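Local coordinates for protein acireductone dioxygenase (Bacillus anthracis, PDB 4QGL) that probably catalyses the metal-dependent reaction of the acireductone of the methionine salvage pathway with oxygen, the products depending on whether iron or nickel is bound, at residues F26-I39 against F130-P143. Residues are numbered along the deposited sequence; the frame is centred on the assembly and turned at random.
Sequences FLQEEGVLYEKWNI and FDVELEPGDLISVP. With CD (cadmium ion), chain C.
K36 NZ, on the antiparallel strand 33-36, forms a salt bridge with D138 OD1 at 2.8 Å, an example of one carboxylate joining an edge strand to the turn that leads into its neighbour. Y34 OH also points at OD1, at a modelled separation too short to be taken literally. The Y34 ring presents its edge, its plane 84° from the carboxylate, whereas the ammonium comes from above the carboxylate plane. K36 bends at chi2 (87°), which brings its tip to the type II turn, where NZ also bonds to P136 O at 2.8 Å. The other carboxylate oxygen, OD2, accepts E135 N at 2.7 Å, tying D138 across the turn from E135 to D138; E135 itself chelates a cadmium ion together with G1 and H117.

Behind these side chains runs the strand ladder. E35 and L139 form a hydrogen-bonded pair, and W37 N continues it to G137 O at 2.9 Å. On the face of E35 and L139, W37 NE1 holds E35 OE2 in its ring plane, and L139 CB lies over one indole face.

Farther along, F26 directs its edge at the face of F130, centroids 5.1 Å apart, while L27 CD2 meets V132 CG2 at 3.9 Å. A Schellman motif at G31 turns helix 20-29 into the edge strand. In this cupin fold, strand 33-36 borders one sheet beside 138-142, helix 20-29 packs on strands 129-134 and 7-10 of the other, and helix 65-75 touches L33, E35 and W37.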
# COMPACT_ATOMS: atom_id res chain seq x y z
N PHE A 26 -8.65 14.15 -4.60
CA PHE A 26 -9.42 13.56 -3.51
C PHE A 26 -8.54 13.03 -2.37
O PHE A 26 -8.79 13.33 -1.21
CB PHE A 26 -10.34 12.47 -4.06
CG PHE A 26 -11.10 11.75 -3.02
CD1 PHE A 26 -12.33 12.21 -2.59
CD2 PHE A 26 -10.58 10.61 -2.44
CE1 PHE A 26 -13.05 11.55 -1.61
CE2 PHE A 26 -11.28 9.95 -1.46
CZ PHE A 26 -12.53 10.41 -1.05
N LEU A 27 -7.50 12.28 -2.70
CA LEU A 27 -6.59 11.74 -1.69
C LEU A 27 -5.86 12.85 -0.95
O LEU A 27 -5.60 12.75 0.24
CB LEU A 27 -5.60 10.78 -2.34
CG LEU A 27 -6.25 9.52 -2.89
CD1 LEU A 27 -5.31 8.71 -3.75
CD2 LEU A 27 -6.79 8.66 -1.75
N GLN A 28 -5.56 13.92 -1.67
CA GLN A 28 -4.92 15.10 -1.09
C GLN A 28 -5.80 15.74 -0.03
O GLN A 28 -5.34 16.11 1.05
CB GLN A 28 -4.72 16.11 -2.21
CG GLN A 28 -3.64 17.14 -2.00
CD GLN A 28 -2.71 17.16 -3.19
OE1 GLN A 28 -3.01 16.53 -4.23
NE2 GLN A 28 -1.56 17.86 -3.05
N GLU A 29 -7.09 15.86 -0.35
CA GLU A 29 -8.03 16.37 0.61
C GLU A 29 -8.17 15.45 1.83
O GLU A 29 -8.45 15.95 2.91
CB GLU A 29 -9.37 16.67 -0.06
CG GLU A 29 -9.40 18.09 -0.65
CD GLU A 29 -9.30 19.20 0.42
OE1 GLU A 29 -8.62 20.25 0.20
OE2 GLU A 29 -9.90 19.03 1.51
N GLU A 30 -7.93 14.15 1.70
CA GLU A 30 -8.03 13.25 2.89
C GLU A 30 -6.74 13.05 3.66
O GLU A 30 -6.71 12.31 4.62
CB GLU A 30 -8.57 11.88 2.51
CG GLU A 30 -9.92 11.88 1.79
CD GLU A 30 -11.07 12.57 2.53
OE1 GLU A 30 -10.94 12.75 3.76
OE2 GLU A 30 -12.08 12.94 1.89
N GLY A 31 -5.67 13.70 3.23
CA GLY A 31 -4.36 13.59 3.87
C GLY A 31 -3.58 12.38 3.41
O GLY A 31 -2.55 12.11 3.94
N VAL A 32 -4.07 11.66 2.40
CA VAL A 32 -3.41 10.43 1.94
C VAL A 32 -2.41 10.74 0.81
O VAL A 32 -2.78 11.12 -0.30
CB VAL A 32 -4.46 9.36 1.50
CG1 VAL A 32 -3.83 8.00 1.20
CG2 VAL A 32 -5.49 9.18 2.58
N LEU A 33 -1.12 10.60 1.09
CA LEU A 33 -0.11 10.82 0.07
C LEU A 33 -0.21 9.74 -0.96
O LEU A 33 -0.30 8.57 -0.63
CB LEU A 33 1.29 10.82 0.64
CG LEU A 33 2.45 11.12 -0.35
CD1 LEU A 33 2.21 12.41 -1.16
CD2 LEU A 33 3.80 11.23 0.37
N TYR A 34 -0.20 10.13 -2.21
CA TYR A 34 -0.19 9.18 -3.27
C TYR A 34 0.91 9.54 -4.27
O TYR A 34 1.13 10.71 -4.56
CB TYR A 34 -1.57 9.08 -3.90
CG TYR A 34 -1.58 8.15 -5.08
CD1 TYR A 34 -1.03 6.87 -4.99
CD2 TYR A 34 -2.14 8.55 -6.29
CE1 TYR A 34 -1.00 6.03 -6.09
CE2 TYR A 34 -2.14 7.70 -7.40
CZ TYR A 34 -1.57 6.44 -7.30
OH TYR A 34 -1.57 5.62 -8.41
N GLU A 35 1.65 8.55 -4.73
CA GLU A 35 2.69 8.78 -5.72
C GLU A 35 2.63 7.63 -6.67
O GLU A 35 2.27 6.52 -6.27
CB GLU A 35 4.06 8.78 -5.07
CG GLU A 35 4.29 9.90 -4.06
CD GLU A 35 5.73 9.94 -3.57
OE1 GLU A 35 6.06 10.74 -2.65
OE2 GLU A 35 6.57 9.15 -4.10
N LYS A 36 2.98 7.90 -7.92
CA LYS A 36 3.11 6.85 -8.88
C LYS A 36 4.58 6.75 -9.29
O LYS A 36 5.15 7.72 -9.82
CB LYS A 36 2.19 7.10 -10.09
CG LYS A 36 2.06 5.92 -11.10
CD LYS A 36 0.94 4.92 -10.72
CE LYS A 36 1.11 3.52 -11.36
NZ LYS A 36 0.24 2.49 -10.70
N TRP A 37 5.21 5.62 -8.98
CA TRP A 37 6.62 5.40 -9.35
C TRP A 37 6.69 4.60 -10.62
O TRP A 37 5.74 3.87 -10.97
CB TRP A 37 7.34 4.62 -8.27
CG TRP A 37 7.40 5.32 -6.99
CD1 TRP A 37 7.04 6.62 -6.73
CD2 TRP A 37 7.91 4.79 -5.78
NE1 TRP A 37 7.30 6.92 -5.42
CE2 TRP A 37 7.83 5.82 -4.81
CE3 TRP A 37 8.43 3.56 -5.41
CZ2 TRP A 37 8.25 5.64 -3.51
CZ3 TRP A 37 8.85 3.38 -4.14
CH2 TRP A 37 8.75 4.41 -3.19
N ASN A 38 7.83 4.70 -11.30
CA ASN A 38 7.98 4.13 -12.62
C ASN A 38 8.28 2.63 -12.54
O ASN A 38 9.40 2.19 -12.37
CB ASN A 38 9.01 4.90 -13.38
CG ASN A 38 9.18 4.39 -14.78
OD1 ASN A 38 8.24 4.36 -15.59
ND2 ASN A 38 10.35 3.94 -15.06
N ILE A 39 7.20 1.86 -12.63
CA ILE A 39 7.23 0.41 -12.37
C ILE A 39 7.86 -0.31 -13.56
O ILE A 39 8.38 -1.39 -13.41
CB ILE A 39 5.83 -0.13 -11.92
CG1 ILE A 39 5.88 -1.58 -11.44
CG2 ILE A 39 4.75 0.04 -12.98
CD1 ILE A 39 6.27 -1.71 -9.99
N PHE A 130 -13.76 5.07 2.43
CA PHE A 130 -13.53 4.91 1.02
C PHE A 130 -12.43 3.88 0.83
O PHE A 130 -11.65 3.62 1.74
CB PHE A 130 -13.20 6.24 0.36
CG PHE A 130 -11.92 6.87 0.87
CD1 PHE A 130 -11.96 7.85 1.85
CD2 PHE A 130 -10.70 6.49 0.35
CE1 PHE A 130 -10.80 8.42 2.33
CE2 PHE A 130 -9.53 7.08 0.80
CZ PHE A 130 -9.59 8.03 1.81
N ASP A 131 -12.42 3.25 -0.33
CA ASP A 131 -11.41 2.27 -0.69
C ASP A 131 -10.38 2.99 -1.51
O ASP A 131 -10.71 3.84 -2.30
CB ASP A 131 -11.97 1.17 -1.61
CG ASP A 131 -12.82 0.13 -0.89
OD1 ASP A 131 -12.81 0.08 0.36
OD2 ASP A 131 -13.49 -0.64 -1.62
N VAL A 132 -9.13 2.63 -1.36
CA VAL A 132 -8.19 2.90 -2.38
C VAL A 132 -7.77 1.54 -2.85
O VAL A 132 -7.29 0.71 -2.07
CB VAL A 132 -6.97 3.69 -1.87
CG1 VAL A 132 -6.13 4.16 -3.04
CG2 VAL A 132 -7.44 4.88 -1.06
N GLU A 133 -7.94 1.33 -4.14
CA GLU A 133 -7.53 0.08 -4.76
C GLU A 133 -6.25 0.30 -5.52
O GLU A 133 -6.19 1.15 -6.41
CB GLU A 133 -8.59 -0.40 -5.72
CG GLU A 133 -10.00 -0.45 -5.13
CD GLU A 133 -11.03 -0.60 -6.23
OE1 GLU A 133 -10.67 -0.35 -7.40
OE2 GLU A 133 -12.20 -0.95 -5.98
N LEU A 134 -5.25 -0.50 -5.20
CA LEU A 134 -3.91 -0.19 -5.63
C LEU A 134 -3.42 -1.09 -6.74
O LEU A 134 -3.67 -2.30 -6.70
CB LEU A 134 -2.97 -0.33 -4.43
CG LEU A 134 -3.33 0.50 -3.21
CD1 LEU A 134 -2.37 0.17 -2.09
CD2 LEU A 134 -3.31 1.98 -3.51
N GLU A 135 -2.70 -0.51 -7.70
CA GLU A 135 -2.08 -1.29 -8.76
C GLU A 135 -0.58 -1.21 -8.62
O GLU A 135 -0.05 -0.31 -7.96
CB GLU A 135 -2.52 -0.77 -10.12
CG GLU A 135 -4.01 -0.97 -10.42
CD GLU A 135 -4.26 -2.33 -11.02
OE1 GLU A 135 -3.25 -3.00 -11.24
OE2 GLU A 135 -5.41 -2.74 -11.28
N PRO A 136 0.14 -2.16 -9.21
CA PRO A 136 1.59 -2.02 -9.11
C PRO A 136 2.04 -0.65 -9.56
O PRO A 136 1.44 -0.08 -10.43
CB PRO A 136 2.11 -3.10 -10.06
CG PRO A 136 1.05 -4.17 -9.98
CD PRO A 136 -0.26 -3.45 -9.83
N GLY A 137 3.07 -0.11 -8.93
CA GLY A 137 3.56 1.23 -9.27
C GLY A 137 2.98 2.29 -8.36
O GLY A 137 3.35 3.47 -8.46
N ASP A 138 2.11 1.84 -7.45
CA ASP A 138 1.37 2.71 -6.54
C ASP A 138 2.05 2.84 -5.19
O ASP A 138 2.21 1.84 -4.52
CB ASP A 138 -0.02 2.09 -6.29
CG ASP A 138 -1.06 2.52 -7.32
OD1 ASP A 138 -0.73 3.33 -8.21
OD2 ASP A 138 -2.24 2.07 -7.25
N LEU A 139 2.44 4.04 -4.76
CA LEU A 139 2.84 4.26 -3.36
C LEU A 139 1.81 5.08 -2.68
O LEU A 139 1.43 6.12 -3.21
CB LEU A 139 4.17 4.98 -3.22
CG LEU A 139 4.52 5.20 -1.73
CD1 LEU A 139 5.95 4.89 -1.47
CD2 LEU A 139 4.19 6.59 -1.23
N ILE A 140 1.42 4.60 -1.49
CA ILE A 140 0.40 5.25 -0.68
C ILE A 140 0.88 5.44 0.72
O ILE A 140 1.57 4.57 1.25
CB ILE A 140 -0.94 4.45 -0.64
CG1 ILE A 140 -1.95 5.22 0.19
CG2 ILE A 140 -0.80 3.05 -0.03
CD1 ILE A 140 -3.28 4.55 0.23
N SER A 141 0.56 6.58 1.34
CA SER A 141 0.82 6.75 2.76
C SER A 141 -0.44 7.08 3.51
O SER A 141 -1.12 8.07 3.24
CB SER A 141 1.89 7.80 3.11
OG SER A 141 1.94 7.96 4.54
N VAL A 142 -0.71 6.22 4.48
CA VAL A 142 -1.87 6.29 5.23
C VAL A 142 -1.51 6.97 6.54
O VAL A 142 -0.76 6.41 7.33
CB VAL A 142 -2.40 4.87 5.48
CG1 VAL A 142 -3.50 4.89 6.54
CG2 VAL A 142 -2.90 4.25 4.18
N PRO A 143 -2.09 8.16 6.77
CA PRO A 143 -1.71 9.04 7.88
C PRO A 143 -1.95 8.48 9.29
O PRO A 143 -2.83 7.64 9.53
CB PRO A 143 -2.56 10.30 7.68
CG PRO A 143 -3.64 9.92 6.75
CD PRO A 143 -3.27 8.64 6.04
CD CD C . -4.62 -4.79 -11.98
O HOH W 1 0.07 10.41 4.85